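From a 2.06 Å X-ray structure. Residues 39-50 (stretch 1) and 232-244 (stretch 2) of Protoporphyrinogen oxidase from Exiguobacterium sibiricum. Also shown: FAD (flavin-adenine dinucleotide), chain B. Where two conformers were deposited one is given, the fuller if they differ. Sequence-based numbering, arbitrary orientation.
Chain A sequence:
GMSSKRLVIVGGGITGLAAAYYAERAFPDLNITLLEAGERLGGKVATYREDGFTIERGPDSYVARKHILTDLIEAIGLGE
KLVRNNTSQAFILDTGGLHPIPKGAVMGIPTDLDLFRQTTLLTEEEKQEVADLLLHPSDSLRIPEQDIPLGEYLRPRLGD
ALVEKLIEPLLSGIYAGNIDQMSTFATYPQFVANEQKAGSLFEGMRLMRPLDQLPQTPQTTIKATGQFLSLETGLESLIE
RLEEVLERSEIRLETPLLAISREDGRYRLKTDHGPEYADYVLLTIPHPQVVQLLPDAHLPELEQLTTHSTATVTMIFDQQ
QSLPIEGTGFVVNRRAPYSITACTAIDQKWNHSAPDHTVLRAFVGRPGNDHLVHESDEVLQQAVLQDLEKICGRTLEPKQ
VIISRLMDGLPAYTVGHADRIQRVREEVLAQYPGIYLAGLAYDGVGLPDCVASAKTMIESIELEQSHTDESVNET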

ATOM      1  N   GLU A  39      16.853  -4.226  14.000  1.00 19.63           N
ATOM      2  CA  GLU A  39      18.119  -3.482  13.943  1.00 18.15           C
ATOM      3  C   GLU A  39      18.059  -2.084  13.284  1.00 20.30           C
ATOM      4  O   GLU A  39      19.095  -1.436  13.193  1.00 18.71           O
ATOM      5  CB  GLU A  39      19.123  -4.298  13.147  1.00 20.85           C
ATOM      6  CG  GLU A  39      18.883  -4.270  11.660  1.00 27.40           C
ATOM      7  CD  GLU A  39      17.883  -5.279  11.205  1.00 38.62           C
ATOM      8  OE1 GLU A  39      17.009  -5.703  12.012  1.00 42.01           O
ATOM      9  OE2 GLU A  39      17.976  -5.640  10.018  1.00 47.38           O
ATOM     10  N   ARG A  40      16.890  -1.667  12.766  1.00 18.99           N
ATOM     11  CA  ARG A  40      16.775  -0.455  11.929  1.00 19.24           C
ATOM     12  C   ARG A  40      15.395   0.139  12.051  1.00 18.37           C
ATOM     13  O   ARG A  40      14.468  -0.541  12.409  1.00 19.62           O
ATOM     14  CB  ARG A  40      17.033  -0.767  10.448  1.00 21.23           C
ATOM     15  CG  ARG A  40      15.943  -1.683   9.795  1.00 19.04           C
ATOM     16  CD  ARG A  40      16.286  -2.055   8.361  1.00 26.53           C
ATOM     17  NE  ARG A  40      16.135  -0.926   7.446  1.00 23.46           N
ATOM     18  CZ  ARG A  40      14.989  -0.501   6.914  1.00 21.95           C
ATOM     19  NH1 ARG A  40      13.832  -1.089   7.174  1.00 17.35           N
ATOM     20  NH2 ARG A  40      15.008   0.557   6.120  1.00 18.59           N
ATOM     21  N   LEU A  41      15.289   1.439  11.780  1.00 16.96           N
ATOM     22  CA  LEU A  41      14.011   2.126  11.646  1.00 16.68           C
ATOM     23  C   LEU A  41      13.549   1.972  10.198  1.00 15.46           C
ATOM     24  O   LEU A  41      14.337   1.592   9.347  1.00 16.66           O
ATOM     25  CB  LEU A  41      14.177   3.616  11.968  1.00 17.40           C
ATOM     26  CG  LEU A  41      14.603   3.996  13.375  1.00 21.41           C
ATOM     27  CD1 LEU A  41      14.872   5.513  13.462  1.00 18.15           C
ATOM     28  CD2 LEU A  41      13.539   3.512  14.352  1.00 17.00           C
ATOM     29  N   GLY A  42      12.271   2.200   9.923  1.00 16.73           N
ATOM     30  CA  GLY A  42      11.785   2.184   8.540  1.00 19.46           C
ATOM     31  C   GLY A  42      10.698   1.197   8.211  1.00 17.81           C
ATOM     32  O   GLY A  42       9.851   1.447   7.321  1.00 14.95           O
ATOM     33  N   GLY A  43      10.691   0.081   8.935  1.00 17.23           N
ATOM     34  CA  GLY A  43       9.670  -0.921   8.727  1.00 16.80           C
ATOM     35  C   GLY A  43       9.800  -1.426   7.312  1.00 18.53           C
ATOM     36  O   GLY A  43      10.893  -1.774   6.852  1.00 15.77           O
ATOM     37  N   LYS A  44       8.692  -1.415   6.596  1.00 19.77           N
ATOM     38  CA  LYS A  44       8.693  -1.850   5.178  1.00 20.01           C
ATOM     39  C   LYS A  44       9.463  -0.951   4.188  1.00 18.98           C
ATOM     40  O   LYS A  44       9.745  -1.362   3.062  1.00 20.20           O
ATOM     41  CB  LYS A  44       7.231  -1.952   4.726  1.00 19.72           C
ATOM     42  CG  LYS A  44       6.464  -3.079   5.411  1.00 18.11           C
ATOM     43  CD  LYS A  44       4.949  -2.873   5.268  1.00 25.92           C
ATOM     44  CE  LYS A  44       4.062  -3.956   5.844  1.00 24.02           C
ATOM     45  NZ  LYS A  44       4.438  -4.595   7.116  1.00 20.50           N
ATOM     46  N   VAL A  45       9.719   0.296   4.571  1.00 18.80           N
ATOM     47  CA  VAL A  45      10.398   1.259   3.707  1.00 17.02           C
ATOM     48  C   VAL A  45      11.873   0.939   3.815  1.00 17.46           C
ATOM     49  O   VAL A  45      12.415   0.933   4.905  1.00 20.01           O
ATOM     50  CB  VAL A  45      10.160   2.740   4.113  1.00 17.50           C
ATOM     51  CG1 VAL A  45      11.035   3.675   3.285  1.00 17.87           C
ATOM     52  CG2 VAL A  45       8.680   3.165   4.034  1.00 13.82           C
ATOM     53  N   ALA A  46      12.502   0.637   2.693  1.00 17.80           N
ATOM     54  CA  ALA A  46      13.943   0.411   2.625  1.00 21.54           C
ATOM     55  C   ALA A  46      14.404   0.718   1.184  1.00 23.82           C
ATOM     56  O   ALA A  46      13.677   0.413   0.237  1.00 23.76           O
ATOM     57  CB  ALA A  46      14.250  -1.039   2.995  1.00 19.27           C
ATOM     58  N   THR A  47      15.577   1.339   0.998  1.00 25.70           N
ATOM     59  CA  THR A  47      16.031   1.696  -0.349  1.00 22.05           C
ATOM     60  C   THR A  47      17.448   1.199  -0.574  1.00 23.26           C
ATOM     61  O   THR A  47      18.356   1.500   0.208  1.00 23.05           O
ATOM     62  CB  THR A  47      15.998   3.211  -0.590  1.00 22.68           C
ATOM     63  OG1 THR A  47      14.769   3.764  -0.115  1.00 22.00           O
ATOM     64  CG2 THR A  47      16.194   3.542  -2.086  1.00 24.65           C
ATOM     65  N   TYR A  48      17.631   0.422  -1.632  1.00 22.49           N
ATOM     66  CA  TYR A  48      18.975   0.010  -2.052  1.00 25.72           C
ATOM     67  C   TYR A  48      19.702   1.189  -2.730  1.00 27.61           C
ATOM     68  O   TYR A  48      19.240   1.706  -3.765  1.00 25.43           O
ATOM     69  CB  TYR A  48      18.890  -1.163  -3.019  1.00 27.81           C
ATOM     70  CG  TYR A  48      20.240  -1.733  -3.458  1.00 32.09           C
ATOM     71  CD1 TYR A  48      20.974  -2.579  -2.625  1.00 35.42           C
ATOM     72  CD2 TYR A  48      20.756  -1.441  -4.709  1.00 36.24           C
ATOM     73  CE1 TYR A  48      22.191  -3.096  -3.024  1.00 35.06           C
ATOM     74  CE2 TYR A  48      21.980  -1.949  -5.120  1.00 34.77           C
ATOM     75  CZ  TYR A  48      22.683  -2.776  -4.278  1.00 31.75           C
ATOM     76  OH  TYR A  48      23.877  -3.281  -4.694  1.00 33.76           O
ATOM     77  N   ARG A  49      20.828   1.602  -2.142  1.00 30.22           N
ATOM     78  CA  ARG A  49      21.561   2.797  -2.567  1.00 32.31           C
ATOM     79  C   ARG A  49      23.062   2.513  -2.644  1.00 34.17           C
ATOM     80  O   ARG A  49      23.815   2.985  -1.837  1.00 36.30           O
ATOM     81  CB  ARG A  49      21.294   3.931  -1.588  1.00 30.13           C
ATOM     82  CG  ARG A  49      19.882   4.514  -1.680  1.00 30.89           C
ATOM     83  CD  ARG A  49      19.585   5.499  -0.529  1.00 30.66           C
ATOM     84  NE  ARG A  49      19.489   4.817   0.752  1.00 26.91           N
ATOM     85  CZ  ARG A  49      19.412   5.409   1.948  1.00 33.71           C
ATOM     86  NH1 ARG A  49      19.431   6.724   2.078  1.00 27.96           N
ATOM     87  NH2 ARG A  49      19.308   4.659   3.039  1.00 35.79           N
ATOM     88  N   GLU A  50      23.484   1.680  -3.579  1.00 36.01           N
ATOM     89  CA  GLU A  50      24.909   1.417  -3.782  1.00 35.21           C
ATOM     90  C   GLU A  50      25.097   1.524  -5.263  1.00 35.06           C
ATOM     91  O   GLU A  50      24.129   1.404  -6.009  1.00 30.71           O
ATOM     92  CB  GLU A  50      25.316   0.013  -3.345  1.00 37.24           C
ATOM     93  CG  GLU A  50      24.885  -0.406  -1.949  1.00 37.38           C
ATOM     94  CD  GLU A  50      25.704   0.220  -0.854  1.00 43.94           C
ATOM     95  OE1 GLU A  50      26.799   0.773  -1.141  1.00 49.85           O
ATOM     96  OE2 GLU A  50      25.236   0.162   0.303  1.00 50.92           O
ATOM     97  N   GLU A 232      14.243  11.633  -4.773  1.00 20.66           N
ATOM     98  CA  GLU A 232      15.456  11.429  -5.540  0.70 20.77           C
ATOM     99  C   GLU A 232      16.462  10.666  -4.714  1.00 20.39           C
ATOM    100  O   GLU A 232      17.229   9.858  -5.225  1.00 21.07           O
ATOM    101  CB  GLU A 232      16.048  12.810  -5.925  0.70 24.77           C
ATOM    102  CG  GLU A 232      17.150  12.775  -6.994  0.70 31.35           C
ATOM    103  CD  GLU A 232      18.452  12.173  -6.502  0.70 36.25           C
ATOM    104  OE1 GLU A 232      18.873  12.450  -5.358  0.70 42.21           O
ATOM    105  OE2 GLU A 232      19.061  11.408  -7.270  0.70 40.69           O
ATOM    106  N   THR A 233      16.463  10.930  -3.421  1.00 20.62           N
ATOM    107  CA  THR A 233      17.405  10.332  -2.509  1.00 20.46           C
ATOM    108  C   THR A 233      16.817   9.045  -1.928  1.00 20.65           C
ATOM    109  O   THR A 233      17.398   8.463  -1.046  1.00 24.26           O
ATOM    110  CB  THR A 233      17.715  11.312  -1.356  1.00 20.18           C
ATOM    111  OG1 THR A 233      16.484  11.866  -0.886  1.00 21.89           O
ATOM    112  CG2 THR A 233      18.602  12.462  -1.852  1.00 27.85           C
ATOM    113  N   GLY A 234      15.646   8.636  -2.397  1.00 19.84           N
ATOM    114  CA  GLY A 234      15.060   7.340  -2.006  1.00 17.59           C
ATOM    115  C   GLY A 234      14.151   7.505  -0.810  1.00 19.56           C
ATOM    116  O   GLY A 234      14.330   8.441  -0.021  1.00 18.39           O
ATOM    117  N   LEU A 235      13.165   6.612  -0.672  1.00 20.30           N
ATOM    118  CA  LEU A 235      12.166   6.781   0.382  1.00 19.13           C
ATOM    119  C   LEU A 235      12.808   6.529   1.725  1.00 17.13           C
ATOM    120  O   LEU A 235      12.378   7.083   2.736  1.00 18.83           O
ATOM    121  CB  LEU A 235      10.930   5.913   0.161  1.00 21.54           C
ATOM    122  CG  LEU A 235       9.872   6.385  -0.841  1.00 21.86           C
ATOM    123  CD1 LEU A 235       8.711   5.424  -0.784  1.00 20.50           C
ATOM    124  CD2 LEU A 235       9.398   7.781  -0.569  1.00 26.36           C
ATOM    125  N   GLU A 236      13.889   5.764   1.767  1.00 19.07           N
ATOM    126  CA  GLU A 236      14.556   5.569   3.051  1.00 19.89           C
ATOM    127  C   GLU A 236      15.144   6.889   3.606  1.00 21.51           C
ATOM    128  O   GLU A 236      15.246   7.072   4.839  1.00 19.26           O
ATOM    129  CB  GLU A 236      15.613   4.463   2.959  1.00 20.94           C
ATOM    130  CG  GLU A 236      16.026   3.911   4.340  1.00 23.10           C
ATOM    131  CD  GLU A 236      16.893   2.630   4.302  1.00 24.19           C
ATOM    132  OE1 GLU A 236      16.994   1.946   3.250  1.00 18.06           O
ATOM    133  OE2 GLU A 236      17.428   2.283   5.364  1.00 26.65           O
ATOM    134  N   SER A 237      15.462   7.838   2.718  1.00 22.45           N
ATOM    135  CA  SER A 237      15.973   9.151   3.172  1.00 23.02           C
ATOM    136  C   SER A 237      14.915   9.899   3.984  1.00 22.69           C
ATOM    137  O   SER A 237      15.246  10.602   4.913  1.00 22.13           O
ATOM    138  CB  SER A 237      16.518   9.996   2.031  1.00 20.88           C
ATOM    139  OG  SER A 237      15.506  10.436   1.188  1.00 21.03           O
ATOM    140  N   LEU A 238      13.640   9.653   3.703  1.00 23.08           N
ATOM    141  CA  LEU A 238      12.577  10.195   4.541  1.00 21.52           C
ATOM    142  C   LEU A 238      12.671   9.640   5.960  1.00 21.34           C
ATOM    143  O   LEU A 238      12.529  10.389   6.914  1.00 21.40           O
ATOM    144  CB  LEU A 238      11.199   9.931   3.942  1.00 21.98           C
ATOM    145  CG  LEU A 238       9.958  10.055   4.835  1.00 26.74           C
ATOM    146  CD1 LEU A 238       9.782  11.476   5.349  1.00 15.61           C
ATOM    147  CD2 LEU A 238       8.725   9.547   4.067  1.00 20.18           C
ATOM    148  N   ILE A 239      12.895   8.329   6.095  1.00 22.10           N
ATOM    149  CA  ILE A 239      13.022   7.685   7.420  1.00 21.51           C
ATOM    150  C   ILE A 239      14.200   8.318   8.219  1.00 17.56           C
ATOM    151  O   ILE A 239      14.036   8.736   9.369  1.00 17.98           O
ATOM    152  CB  ILE A 239      13.195   6.149   7.269  1.00 19.32           C
ATOM    153  CG1 ILE A 239      11.990   5.530   6.521  1.00 16.34           C
ATOM    154  CG2 ILE A 239      13.419   5.504   8.561  1.00 13.13           C
ATOM    155  CD1 ILE A 239      10.595   5.862   7.087  1.00 14.19           C
ATOM    156  N   GLU A 240      15.325   8.431   7.541  1.00 17.70           N
ATOM    157  CA  GLU A 240      16.559   8.976   8.075  1.00 20.89           C
ATOM    158  C   GLU A 240      16.372  10.413   8.521  1.00 22.04           C
ATOM    159  O   GLU A 240      16.768  10.764   9.623  1.00 21.34           O
ATOM    160  CB  GLU A 240      17.673   8.859   7.021  1.00 19.49           C
ATOM    161  CG  GLU A 240      18.197   7.454   6.915  1.00 22.91           C
ATOM    162  CD  GLU A 240      18.892   7.122   5.591  1.00 24.73           C
ATOM    163  OE1 GLU A 240      18.835   7.905   4.624  1.00 25.83           O
ATOM    164  OE2 GLU A 240      19.501   6.047   5.509  1.00 25.59           O
ATOM    165  N   ARG A 241      15.715  11.240   7.705  1.00 22.64           N
ATOM    166  CA  ARG A 241      15.480  12.635   8.078  0.70 21.74           C
ATOM    167  C   ARG A 241      14.508  12.741   9.239  1.00 22.67           C
ATOM    168  O   ARG A 241      14.667  13.603  10.105  1.00 20.03           O
ATOM    169  CB  ARG A 241      14.958  13.451   6.882  0.70 24.34           C
ATOM    170  CG  ARG A 241      14.680  14.938   7.148  0.70 26.99           C
ATOM    171  CD  ARG A 241      15.898  15.693   7.702  0.70 35.24           C
ATOM    172  NE  ARG A 241      17.058  15.593   6.811  0.70 32.71           N
ATOM    173  CZ  ARG A 241      17.275  16.358   5.736  0.70 35.98           C
ATOM    174  NH1 ARG A 241      16.417  17.321   5.381  0.70 37.55           N
ATOM    175  NH2 ARG A 241      18.364  16.157   5.001  0.70 32.68           N
ATOM    176  N   LEU A 242      13.487  11.873   9.287  1.00 21.09           N
ATOM    177  CA  LEU A 242      12.580  11.937  10.436  1.00 21.18           C
ATOM    178  C   LEU A 242      13.329  11.704  11.744  1.00 21.14           C
ATOM    179  O   LEU A 242      13.140  12.444  12.716  1.00 24.45           O
ATOM    180  CB  LEU A 242      11.418  10.923  10.352  1.00 21.81           C
ATOM    181  CG  LEU A 242      10.290  11.363   9.439  1.00 21.60           C
ATOM    182  CD1 LEU A 242       9.401  10.155   9.113  1.00 18.29           C
ATOM    183  CD2 LEU A 242       9.510  12.554  10.059  1.00 18.29           C
ATOM    184  N   GLU A 243      14.178  10.689  11.764  1.00 21.49           N
ATOM    185  CA  GLU A 243      14.939  10.402  12.958  1.00 23.32           C
ATOM    186  C   GLU A 243      15.789  11.605  13.320  1.00 25.43           C
ATOM    187  O   GLU A 243      15.795  12.068  14.467  1.00 26.83           O
ATOM    188  CB  GLU A 243      15.840   9.177  12.792  1.00 22.79           C
ATOM    189  CG  GLU A 243      16.500   8.828  14.126  1.00 28.12           C
ATOM    190  CD  GLU A 243      17.451   7.676  14.104  1.00 30.48           C
ATOM    191  OE1 GLU A 243      17.828   7.204  13.019  1.00 32.76           O
ATOM    192  OE2 GLU A 243      17.852   7.260  15.215  1.00 37.65           O
ATOM    193  N   GLU A 244      16.505  12.107  12.329  1.00 27.47           N
ATOM    194  CA  GLU A 244      17.375  13.284  12.494  1.00 29.32           C
ATOM    195  C   GLU A 244      16.666  14.538  13.084  1.00 28.07           C
ATOM    196  O   GLU A 244      17.203  15.172  13.953  1.00 29.32           O
ATOM    197  CB  GLU A 244      18.011  13.555  11.137  1.00 30.21           C
ATOM    198  CG  GLU A 244      19.106  14.572  11.045  1.00 42.40           C
ATOM    199  CD  GLU A 244      19.457  14.796   9.576  1.00 56.06           C
ATOM    200  OE1 GLU A 244      19.820  13.802   8.907  1.00 65.35           O
ATOM    201  OE2 GLU A 244      19.301  15.935   9.080  1.00 58.67           O
TER
HETATM  202  PA  FAD B 500       5.674  -1.282   9.244  1.00 17.82           P
HETATM  203  O1A FAD B 500       6.425  -0.613   8.143  1.00 18.79           O
HETATM  204  O2A FAD B 500       5.343  -2.721   9.109  1.00 15.01           O
HETATM  205  O5B FAD B 500       6.483  -1.072  10.598  1.00 20.72           O
HETATM  206  C5B FAD B 500       6.228  -1.817  11.760  1.00 16.19           C
HETATM  207  C4B FAD B 500       7.436  -1.653  12.690  1.00 16.20           C
HETATM  208  O4B FAD B 500       7.162  -2.212  13.977  1.00 15.61           O
HETATM  209  C3B FAD B 500       8.660  -2.332  12.110  1.00 16.44           C
HETATM  210  O3B FAD B 500       9.804  -1.500  12.178  1.00 14.25           O
HETATM  211  C2B FAD B 500       8.762  -3.559  12.995  1.00 17.01           C
HETATM  212  O2B FAD B 500      10.062  -4.003  13.164  1.00 15.72           O
HETATM  213  C1B FAD B 500       8.221  -3.062  14.319  1.00 17.25           C
HETATM  214  N9A FAD B 500       7.730  -4.102  15.237  1.00 17.90           N
HETATM  215  C8A FAD B 500       7.090  -5.301  15.008  1.00 21.99           C
HETATM  216  N7A FAD B 500       6.831  -5.919  16.188  1.00 16.36           N
HETATM  217  C5A FAD B 500       7.311  -5.115  17.185  1.00 19.04           C
HETATM  218  C6A FAD B 500       7.321  -5.202  18.579  1.00 21.65           C
HETATM  219  N6A FAD B 500       6.754  -6.226  19.211  1.00 16.43           N
HETATM  220  N1A FAD B 500       7.904  -4.191  19.326  1.00 16.90           N
HETATM  221  C2A FAD B 500       8.433  -3.083  18.708  1.00 18.13           C
HETATM  222  N3A FAD B 500       8.398  -2.986  17.329  1.00 17.02           N
HETATM  223  C4A FAD B 500       7.871  -3.986  16.594  1.00 20.86           C
HETATM  224  N1  FAD B 500       2.262   2.280   0.332  1.00 22.22           N
HETATM  225  C2  FAD B 500       2.329   3.347  -0.521  1.00 22.51           C
HETATM  226  O2  FAD B 500       1.874   4.450  -0.187  1.00 15.26           O
HETATM  227  N3  FAD B 500       2.884   3.187  -1.765  1.00 19.80           N
HETATM  228  C4  FAD B 500       3.354   1.999  -2.195  1.00 23.54           C
HETATM  229  O4  FAD B 500       3.862   1.936  -3.299  1.00 24.44           O
HETATM  230  C4X FAD B 500       3.269   0.896  -1.373  1.00 22.14           C
HETATM  231  N5  FAD B 500       3.793  -0.317  -1.790  1.00 18.13           N
HETATM  232  C5X FAD B 500       3.713  -1.411  -0.924  1.00 26.05           C
HETATM  233  C6  FAD B 500       4.200  -2.656  -1.337  1.00 25.58           C
HETATM  234  C7  FAD B 500       4.123  -3.765  -0.477  1.00 27.01           C
HETATM  235  C7M FAD B 500       4.655  -5.096  -0.922  1.00 27.99           C
HETATM  236  C8  FAD B 500       3.591  -3.626   0.818  1.00 23.91           C
HETATM  237  C8M FAD B 500       3.477  -4.799   1.774  1.00 23.18           C
HETATM  238  C9  FAD B 500       3.118  -2.389   1.245  1.00 18.94           C
HETATM  239  C9A FAD B 500       3.166  -1.270   0.382  1.00 17.41           C
HETATM  240  N10 FAD B 500       2.688  -0.024   0.808  1.00 16.08           N
HETATM  241  C10 FAD B 500       2.737   1.055  -0.084  1.00 21.87           C
HETATM  242  C1' FAD B 500       2.072   0.210   2.167  1.00 17.38           C
HETATM  243  C2' FAD B 500       3.161   0.771   3.113  1.00 19.51           C
HETATM  244  O2' FAD B 500       4.149  -0.180   3.257  1.00 20.77           O
HETATM  245  C3' FAD B 500       2.625   1.134   4.505  1.00 16.92           C
HETATM  246  O3' FAD B 500       1.876   2.330   4.331  1.00 30.23           O
HETATM  247  C4' FAD B 500       3.697   1.425   5.587  1.00 19.29           C
HETATM  248  O4' FAD B 500       4.967   0.836   5.380  1.00 26.01           O
HETATM  249  C5' FAD B 500       3.257   0.928   6.950  1.00 22.86           C
HETATM  250  O5' FAD B 500       4.190   1.350   7.912  1.00 20.38           O
HETATM  251  P   FAD B 500       3.926   1.013   9.432  1.00 14.00           P
HETATM  252  O1P FAD B 500       2.469   1.120   9.802  1.00 15.72           O
HETATM  253  O2P FAD B 500       4.885   1.705  10.371  1.00 17.71           O
HETATM  254  O3P FAD B 500       4.256  -0.586   9.533  1.00 13.66           O
HETATM  255  O   HOH W   1      18.543   0.092   6.811  1.00 27.47           O
HETATM  256  O   HOH W   2      16.044   3.521   7.831  1.00 25.92           O
HETATM  257  O   HOH W   3      19.755   8.731   0.131  1.00 29.80           O

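The carboxylate of Glu236, near the start of a helix, gathers partners from along the other stretch. Glu236 OE1 accepts a hydrogen bond from the backbone Thr47 N at 2.7 Å, with an N-H...O angle of 174°, while Glu236 OE2 receives Arg40 NH2 at 3.1 Å and 169°, at the guanidinium edge, near its plane, as a salt bridge. The exchange with Thr47 is reciprocal: Glu236 N donates to Thr47 OG1 (2.9 Å, 152°), so the backbone amide of each residue is satisfied by the side chain of the other. Two waters extend the network, both donating to Glu236 OE2; one also accepts from Arg40 NE, and the other donates to Leu41 O.

Stretch 1 is mostly loop, with a short strand at 47-48, and faces the helix carrying Glu236, Ile239 and Glu240. Arg40 is held in place by its own loop as well. Its NH2 donates to Val45 O (2.9 Å, 162°), the carbonyl of the last residue in a type II' turn from Gly42 to Val45. At that turn, Lys44 N reaches FAD O1A at 2.9 Å, and an ideal CB on Gly43 would lie 2.0 Å from the same phosphate oxygen.

Beside this polar cluster lies an apolar patch. Leu41, Val45 and Ile239 are buried and point CA-to-CB toward the opposing stretch, so their side chains pack out of solvent: Val45 CG1 sits 3.8 Å from Leu235 CB and 3.9 Å from Ile239 CG1, and Leu41 CB lies 4.0 Å from Ile239 CG2. The backbones approach closely at two points: the CA atoms of Gly42 and Ile239 are 5.7 Å apart at the apolar patch, and those of Ala46 and Glu236 are 5.2 Å apart beside the carboxylate. Gly234 has no room for a side chain: an ideal CB would fall 2.8 Å from Thr47 CG2, and its backbone angles (phi 92°, psi 154°) would by themselves jam a CB against the preceding carbonyl.

Arg49 supplies a second ionic site. It meets Glu240 end-on through paired, nearly straight bonds, NH1 to Glu240 OE1 (2.9 Å) and NH2 to Glu240 OE2 (2.8 Å), both at 167°. Glu236 CB covers one guanidinium face, and a longer salt bridge links Arg49 NH2 to Glu236 OE1 at 3.6 Å.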